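Local coordinates for iron-regulated outer membrane protein (PDB 4B7O) that probably carries iron across the outer membrane of Neisseria meningitidis as a TonB-dependent transporter, at residues 587-592 with 612-617; 537-542 with 558-563; 113-118 with 629-634. One frame throughout, in Å; residues are numbered along the deposited sequence.

Contact 1. Residues 587-592 with 612-617; sequences IKNHGY and SKPRFY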
# COMPACT_ATOMS: atom_id res chain seq x y z
N ILE A 587 12.85 12.79 -10.15
CA ILE A 587 11.98 11.80 -10.77
C ILE A 587 10.94 12.53 -11.67
O ILE A 587 10.37 13.53 -11.27
CB ILE A 587 11.26 10.95 -9.68
CG1 ILE A 587 12.26 10.09 -8.88
CG2 ILE A 587 10.23 10.01 -10.24
CD1 ILE A 587 11.85 9.89 -7.42
N LYS A 588 10.76 12.05 -12.89
CA LYS A 588 9.60 12.44 -13.72
C LYS A 588 8.70 11.28 -14.04
O LYS A 588 9.14 10.15 -14.27
CB LYS A 588 10.05 13.13 -15.00
CG LYS A 588 10.29 14.61 -14.71
CD LYS A 588 10.97 15.31 -15.85
CE LYS A 588 11.39 16.70 -15.42
NZ LYS A 588 10.17 17.53 -15.21
N ASN A 589 7.40 11.55 -14.02
CA ASN A 589 6.43 10.56 -14.43
C ASN A 589 5.24 11.18 -15.14
O ASN A 589 4.76 12.24 -14.74
CB ASN A 589 5.94 9.85 -13.20
CG ASN A 589 5.22 8.54 -13.53
OD1 ASN A 589 5.39 7.98 -14.62
ND2 ASN A 589 4.41 8.06 -12.60
N HIS A 590 4.71 10.52 -16.16
CA HIS A 590 3.48 11.01 -16.78
C HIS A 590 2.69 9.90 -17.35
O HIS A 590 3.16 8.79 -17.46
CB HIS A 590 3.82 12.02 -17.85
CG HIS A 590 4.58 11.46 -19.03
ND1 HIS A 590 3.96 10.92 -20.12
CD2 HIS A 590 5.95 11.52 -19.36
CE1 HIS A 590 4.88 10.60 -21.07
NE2 HIS A 590 6.10 10.95 -20.59
N GLY A 591 1.47 10.16 -17.73
CA GLY A 591 0.66 9.01 -18.19
C GLY A 591 -0.80 9.25 -18.08
O GLY A 591 -1.24 10.39 -17.81
N TYR A 592 -1.58 8.18 -18.28
CA TYR A 592 -3.02 8.36 -18.29
C TYR A 592 -3.70 7.10 -17.87
O TYR A 592 -3.08 6.02 -17.84
CB TYR A 592 -3.48 8.72 -19.74
CG TYR A 592 -3.13 7.65 -20.73
CD1 TYR A 592 -3.95 6.51 -20.85
CD2 TYR A 592 -1.97 7.72 -21.50
CE1 TYR A 592 -3.65 5.48 -21.72
CE2 TYR A 592 -1.68 6.70 -22.42
CZ TYR A 592 -2.52 5.59 -22.49
OH TYR A 592 -2.23 4.58 -23.34
N SER A 612 1.93 4.42 -17.77
CA SER A 612 2.69 5.43 -17.10
C SER A 612 4.16 5.27 -17.51
O SER A 612 4.51 4.33 -18.21
CB SER A 612 2.45 5.35 -15.59
OG SER A 612 3.01 4.19 -15.02
N LYS A 613 5.01 6.25 -17.17
CA LYS A 613 6.40 6.28 -17.64
C LYS A 613 7.37 6.81 -16.58
O LYS A 613 7.93 7.86 -16.77
CB LYS A 613 6.49 7.12 -18.88
CG LYS A 613 7.66 6.84 -19.77
CD LYS A 613 7.93 8.09 -20.58
CE LYS A 613 8.33 7.77 -22.02
NZ LYS A 613 9.80 7.62 -22.05
N PRO A 614 7.58 6.08 -15.46
CA PRO A 614 8.36 6.56 -14.35
C PRO A 614 9.83 6.51 -14.67
O PRO A 614 10.32 5.49 -15.11
CB PRO A 614 8.03 5.60 -13.23
CG PRO A 614 7.69 4.35 -13.93
CD PRO A 614 7.03 4.75 -15.21
N ARG A 615 10.50 7.65 -14.55
CA ARG A 615 11.88 7.80 -15.02
C ARG A 615 12.68 8.47 -13.93
O ARG A 615 12.25 9.50 -13.41
CB ARG A 615 11.91 8.61 -16.30
CG ARG A 615 11.58 7.74 -17.48
CD ARG A 615 12.25 6.37 -17.41
NE ARG A 615 11.96 5.63 -18.64
CZ ARG A 615 10.87 4.88 -18.85
NH1 ARG A 615 9.98 4.72 -17.90
NH2 ARG A 615 10.67 4.28 -20.02
N PHE A 616 13.79 7.85 -13.54
CA PHE A 616 14.62 8.34 -12.40
C PHE A 616 15.93 8.90 -12.95
O PHE A 616 16.66 8.16 -13.62
CB PHE A 616 14.88 7.19 -11.44
CG PHE A 616 13.71 6.84 -10.57
CD1 PHE A 616 12.50 6.40 -11.12
CD2 PHE A 616 13.83 6.90 -9.18
CE1 PHE A 616 11.41 6.09 -10.31
CE2 PHE A 616 12.75 6.59 -8.34
CZ PHE A 616 11.54 6.18 -8.92
N TYR A 617 16.19 10.19 -12.72
CA TYR A 617 17.38 10.87 -13.32
C TYR A 617 18.44 11.14 -12.29
O TYR A 617 18.16 11.76 -11.25
CB TYR A 617 17.01 12.24 -13.88
CG TYR A 617 16.10 12.19 -15.05
CD1 TYR A 617 14.72 12.01 -14.86
CD2 TYR A 617 16.59 12.31 -16.33
CE1 TYR A 617 13.86 11.95 -15.93
CE2 TYR A 617 15.74 12.26 -17.43
CZ TYR A 617 14.37 12.08 -17.21
OH TYR A 617 13.49 12.02 -18.24
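Lys613 N has two acceptors on the facing strand: Asn589 OD1 at 3.1 Å, lined up with the amide C=O although the N-H itself is bent (135°), and, in a weak, strongly bent bond, the backbone oxygen of His590. Asn589 can offer that oxygen because its CG is anti to the backbone N (chi1 -164°), which swings the amide over to Pro614, whose own nitrogen has no hydrogen to give. The side-chain amide thus stands in where regular antiparallel pairing lapses. Pairing is regular again at Lys588 and Arg615, where Arg615 N reaches Lys588 O at 2.9 Å and Lys588 N returns a bond to Arg615 O. One residue further, Ile587 lies alongside Phe616: its CG1 sits over a ring face in a CH-pi contact, 3.7 Å from the centroid of the Phe616 ring, while Ile587 CD1 meets Phe616 CE2 at 3.5 Å. On the other face of the wall, Lys613 runs beside the His590 imidazole, with Lys613 CD 3.4 Å from His590 NE2. Here a hairpin of the transmembrane barrel, strands 578-600 and 603-618, meets the plug: Met112 touches Ile587, Asn589, Pro614 and Phe616, and Asn589 ND2 bonds to Arg110 O. Strand 551-567 pairs with 578-600 along its other edge, and there Lys588 NZ bonds to Thr561 OG1.

Contact 2. Residues 537-542 with 558-563; sequences ARNTEI and FWQTIK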
# COMPACT_ATOMS: atom_id res chain seq x y z
N ALA A 537 7.55 16.88 -4.59
CA ALA A 537 6.83 16.50 -5.80
C ALA A 537 6.00 17.70 -6.24
O ALA A 537 5.42 18.43 -5.39
CB ALA A 537 5.89 15.32 -5.51
N ARG A 538 5.95 17.90 -7.55
CA ARG A 538 4.92 18.77 -8.11
C ARG A 538 4.05 17.94 -9.04
O ARG A 538 4.55 17.43 -10.00
CB ARG A 538 5.56 19.94 -8.87
CG ARG A 538 4.58 21.06 -9.20
CD ARG A 538 5.23 22.17 -10.05
NE ARG A 538 5.90 21.72 -11.29
CZ ARG A 538 6.17 22.53 -12.32
NH1 ARG A 538 5.79 23.81 -12.27
NH2 ARG A 538 6.80 22.09 -13.41
N ASN A 539 2.77 17.81 -8.73
CA ASN A 539 1.89 16.96 -9.50
C ASN A 539 0.80 17.78 -10.20
O ASN A 539 0.00 18.44 -9.57
CB ASN A 539 1.26 15.87 -8.59
CG ASN A 539 0.51 14.79 -9.37
OD1 ASN A 539 1.11 13.96 -10.01
ND2 ASN A 539 -0.82 14.79 -9.29
N THR A 540 0.74 17.70 -11.52
CA THR A 540 -0.37 18.33 -12.20
C THR A 540 -1.17 17.37 -13.01
O THR A 540 -0.64 16.53 -13.73
CB THR A 540 0.06 19.60 -12.95
OG1 THR A 540 -0.63 19.70 -14.21
CG2 THR A 540 1.48 19.62 -13.17
N GLU A 541 -2.47 17.42 -12.84
CA GLU A 541 -3.33 16.55 -13.66
C GLU A 541 -4.66 17.06 -14.18
O GLU A 541 -5.30 17.88 -13.53
CB GLU A 541 -3.55 15.17 -13.04
CG GLU A 541 -3.86 15.04 -11.57
CD GLU A 541 -3.69 13.56 -11.14
OE1 GLU A 541 -4.43 12.66 -11.65
OE2 GLU A 541 -2.81 13.29 -10.29
N ILE A 542 -5.11 16.55 -15.32
CA ILE A 542 -6.47 16.88 -15.75
C ILE A 542 -7.33 15.63 -15.68
O ILE A 542 -6.82 14.52 -15.78
CB ILE A 542 -6.44 17.57 -17.11
CG1 ILE A 542 -5.58 16.76 -18.07
CG2 ILE A 542 -5.74 18.96 -17.01
CD1 ILE A 542 -5.80 17.24 -19.48
N PHE A 558 -1.64 12.76 -16.11
CA PHE A 558 -0.91 13.35 -14.99
C PHE A 558 0.53 13.61 -15.37
O PHE A 558 1.06 12.94 -16.22
CB PHE A 558 -0.95 12.45 -13.74
CG PHE A 558 -0.40 11.10 -13.99
CD1 PHE A 558 0.98 10.88 -13.89
CD2 PHE A 558 -1.24 10.07 -14.41
CE1 PHE A 558 1.52 9.63 -14.14
CE2 PHE A 558 -0.72 8.81 -14.68
CZ PHE A 558 0.66 8.60 -14.55
N TRP A 559 1.13 14.61 -14.75
CA TRP A 559 2.55 14.83 -14.97
C TRP A 559 3.16 15.08 -13.65
O TRP A 559 2.61 15.85 -12.82
CB TRP A 559 2.76 16.06 -15.74
CG TRP A 559 2.23 16.04 -17.14
CD1 TRP A 559 2.93 15.75 -18.28
CD2 TRP A 559 0.87 16.37 -17.58
NE1 TRP A 559 2.14 15.88 -19.37
CE2 TRP A 559 0.89 16.27 -19.02
CE3 TRP A 559 -0.31 16.74 -16.93
CZ2 TRP A 559 -0.23 16.54 -19.80
CZ3 TRP A 559 -1.44 17.01 -17.70
CH2 TRP A 559 -1.40 16.89 -19.11
N GLN A 560 4.30 14.46 -13.40
CA GLN A 560 4.86 14.66 -12.10
C GLN A 560 6.32 14.79 -12.15
O GLN A 560 6.99 14.11 -12.89
CB GLN A 560 4.43 13.56 -11.17
CG GLN A 560 4.35 14.06 -9.72
CD GLN A 560 4.57 12.91 -8.83
OE1 GLN A 560 4.00 12.80 -7.75
NE2 GLN A 560 5.38 11.95 -9.33
N THR A 561 6.79 15.75 -11.38
CA THR A 561 8.21 15.94 -11.16
C THR A 561 8.52 15.80 -9.67
O THR A 561 7.84 16.39 -8.79
CB THR A 561 8.63 17.35 -11.61
OG1 THR A 561 8.12 17.55 -12.90
CG2 THR A 561 10.19 17.47 -11.70
N ILE A 562 9.55 15.02 -9.38
CA ILE A 562 10.02 14.94 -7.99
C ILE A 562 11.47 15.37 -7.95
O ILE A 562 12.36 14.78 -8.61
CB ILE A 562 9.78 13.57 -7.37
CG1 ILE A 562 8.30 13.25 -7.42
CG2 ILE A 562 10.08 13.60 -5.88
CD1 ILE A 562 7.97 11.78 -7.19
N LYS A 563 11.69 16.46 -7.24
CA LYS A 563 13.06 16.97 -7.04
C LYS A 563 13.65 16.43 -5.73
O LYS A 563 12.93 16.15 -4.75
CB LYS A 563 13.08 18.50 -6.99
CG LYS A 563 12.44 19.17 -8.19
CD LYS A 563 13.38 20.21 -8.82
CE LYS A 563 12.66 21.01 -9.90
NZ LYS A 563 11.63 21.92 -9.29
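Two torsions set the inward-facing polar groups: Asn539 has its CG anti to the backbone N (chi1 -170°), and Gln560 does the same (chi1 -150°), which brings Asn539 OD1 to 3.3 Å from Gln560 CG. The setting is an antiparallel beta hairpin of the TonB-dependent receptor barrel, formed by strands 535-547 and 551-567, in which segments 537-542 and 558-563 run nearly antiparallel. Arg538 with Thr561 and Thr540 with Trp559 are hydrogen-bonded pairs, each closed by two backbone bonds; Arg538 N to Thr561 O is the shortest at 2.7 Å. Between and beside them lie the non-hydrogen-bonded pairs, Ala537 with Ile562, Asn539 with Gln560 and Glu541 with Phe558, whose side chains share the face turned to the plug.

On that face Ala537 CB packs on Ile562 CG1 at 3.7 Å. At the other end Glu541 CB lies 3.8 Å from Phe558 CB, and the Glu541 carboxylate passes over the same Phe558 methylene, its plane turned 41° from the ring. Asn539 ND2 donates to Glu541 OE2 at 2.7 Å, exactly in the amide plane and onto the anti lone pair of the oxygen, so the amide holds the carboxylate from its own strand. Two plug residues form salt bridges with the same carboxylate, Lys66 at OE2 and Arg110 at OE1, and these charges would be expected to favour its ionised form.

The opposite face carries Arg538, Thr540, Trp559 and Thr561. The Trp559 indole lies across the neighbouring strand and presents its benzo edge to it: Ile542 CG1 touches the rim at CZ3, while Thr540 O lies in the ring plane, 3.2 Å from Trp559 CE3.

Contact 3. Residues 113-118 with 629-634; sequences GQNSVD and PEFGAQ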
# COMPACT_ATOMS: atom_id res chain seq x y z
N GLY A 113 6.62 2.92 -6.70
CA GLY A 113 6.57 1.79 -5.74
C GLY A 113 6.31 2.22 -4.29
O GLY A 113 6.10 3.42 -4.00
N GLN A 114 6.37 1.26 -3.36
CA GLN A 114 6.02 1.57 -1.95
C GLN A 114 6.99 2.48 -1.22
O GLN A 114 6.70 2.96 -0.13
CB GLN A 114 5.81 0.33 -1.14
CG GLN A 114 4.50 -0.33 -1.45
CD GLN A 114 4.49 -1.80 -1.08
OE1 GLN A 114 5.30 -2.61 -1.59
NE2 GLN A 114 3.59 -2.16 -0.17
N ASN A 115 8.15 2.73 -1.81
CA ASN A 115 8.96 3.80 -1.31
C ASN A 115 8.21 5.16 -1.35
O ASN A 115 8.49 6.05 -0.56
CB ASN A 115 10.28 3.86 -2.07
CG ASN A 115 11.05 5.12 -1.78
OD1 ASN A 115 11.70 5.26 -0.74
ND2 ASN A 115 11.00 6.07 -2.70
N SER A 116 7.21 5.32 -2.21
CA SER A 116 6.48 6.61 -2.21
C SER A 116 5.00 6.42 -1.99
O SER A 116 4.30 7.40 -1.71
CB SER A 116 6.68 7.41 -3.51
OG SER A 116 7.46 6.71 -4.47
N VAL A 117 4.47 5.21 -2.20
CA VAL A 117 3.03 5.06 -1.97
C VAL A 117 2.72 4.37 -0.67
O VAL A 117 3.21 3.31 -0.41
CB VAL A 117 2.27 4.57 -3.20
CG1 VAL A 117 3.22 4.01 -4.25
CG2 VAL A 117 1.07 3.65 -2.92
N ASP A 118 1.93 5.02 0.18
CA ASP A 118 1.61 4.47 1.49
C ASP A 118 0.44 3.55 1.38
O ASP A 118 -0.25 3.56 0.37
CB ASP A 118 1.34 5.59 2.46
CG ASP A 118 2.58 6.47 2.68
OD1 ASP A 118 3.73 5.94 2.74
OD2 ASP A 118 2.41 7.69 2.72
N PRO A 629 12.36 -2.39 -7.02
CA PRO A 629 10.90 -2.29 -7.23
C PRO A 629 10.20 -1.39 -6.21
O PRO A 629 9.11 -0.89 -6.47
CB PRO A 629 10.39 -3.75 -7.06
CG PRO A 629 11.57 -4.59 -6.64
CD PRO A 629 12.81 -3.81 -7.04
N GLU A 630 10.80 -1.26 -5.04
CA GLU A 630 10.40 -0.32 -4.00
C GLU A 630 10.15 1.11 -4.59
O GLU A 630 9.18 1.77 -4.25
CB GLU A 630 11.55 -0.27 -2.99
CG GLU A 630 11.25 0.45 -1.69
CD GLU A 630 12.51 0.91 -0.97
OE1 GLU A 630 13.58 0.22 -1.09
OE2 GLU A 630 12.43 1.98 -0.29
N PHE A 631 11.07 1.56 -5.46
CA PHE A 631 10.96 2.85 -6.15
C PHE A 631 9.93 2.82 -7.26
O PHE A 631 9.21 3.78 -7.48
CB PHE A 631 12.33 3.32 -6.65
CG PHE A 631 13.30 3.47 -5.53
CD1 PHE A 631 13.21 4.58 -4.69
CD2 PHE A 631 14.23 2.44 -5.24
CE1 PHE A 631 14.05 4.71 -3.62
CE2 PHE A 631 15.08 2.55 -4.14
CZ PHE A 631 14.97 3.69 -3.33
N GLY A 632 9.89 1.73 -7.99
CA GLY A 632 8.85 1.58 -8.97
C GLY A 632 9.35 0.68 -10.04
O GLY A 632 10.46 0.14 -9.91
N ALA A 633 8.52 0.51 -11.07
CA ALA A 633 8.82 -0.27 -12.26
C ALA A 633 8.15 0.40 -13.46
O ALA A 633 7.06 1.01 -13.30
CB ALA A 633 8.28 -1.69 -12.11
N GLN A 634 8.78 0.27 -14.63
CA GLN A 634 8.09 0.47 -15.92
C GLN A 634 7.13 -0.69 -16.32
O GLN A 634 7.55 -1.68 -16.94
CB GLN A 634 9.10 0.67 -17.06
CG GLN A 634 8.47 0.97 -18.44
CD GLN A 634 7.63 2.25 -18.42
OE1 GLN A 634 6.37 2.22 -18.27
NE2 GLN A 634 8.31 3.38 -18.52
O HOH W 1 9.01 5.18 -5.48
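Gly113 N and Asn115 N donate across to Phe631 O and Glu630 O, both at 2.8 Å, and in each case the N-H arrives from above the carbonyl plane, by 65° at Phe631 and 36° at Glu630. This is a plug-to-barrel contact of the TonB-dependent receptor fold, made where a turn after plug strand 112-113 meets the loop between barrel strands 603-618 and 638-647. The turn is held from within, since Gly113 O accepts from Ser116 N and Val117 N on opposite faces of its plane. Gly113, having no side chain, lets its backbone lie close against the carbonyl oxygens of Pro629 and Glu630.

Asn115 carries most of the side-chain packing. Its CG is anti to the backbone N (chi1 168°), which lays the amide against Phe631, the two planes steeply inclined to each other, with Asn115 CG 3.5 Å from Phe631 CE1. Glu630, its chain extended, crosses the Asn115 side chain at a slant, and its carboxylate is also approached by Gln129, through a weak hydrogen bond, and by Arg136 in a long, weak ion pair. Phe631 leans in turn on Phe616 of the barrel. On the Asn115 CB methylene, the nearest carboxylate atom is Glu630 OE2, 3.4 Å away.

Contacts 1 and 2 are successive hairpins of the barrel wall, their centres about 9 Å apart, and strands 551-567 and 578-600 lie side by side, with probable backbone hydrogen bonds from Ile562 N to Ile587 O and from Gln560 N to Asn589 O. Along the chain contact 2 is complete before contact 1 begins, and both fall between the distant halves of contact 3. That third contact lies deeper, about 12 Å from contact 1 and 16 Å from contact 2, centre to centre; it touches contact 1, where Pro614 packs on Ala633, but not contact 2. Together they trace one side of the barrel inward to the plug, which fills the bore in this apoprotein.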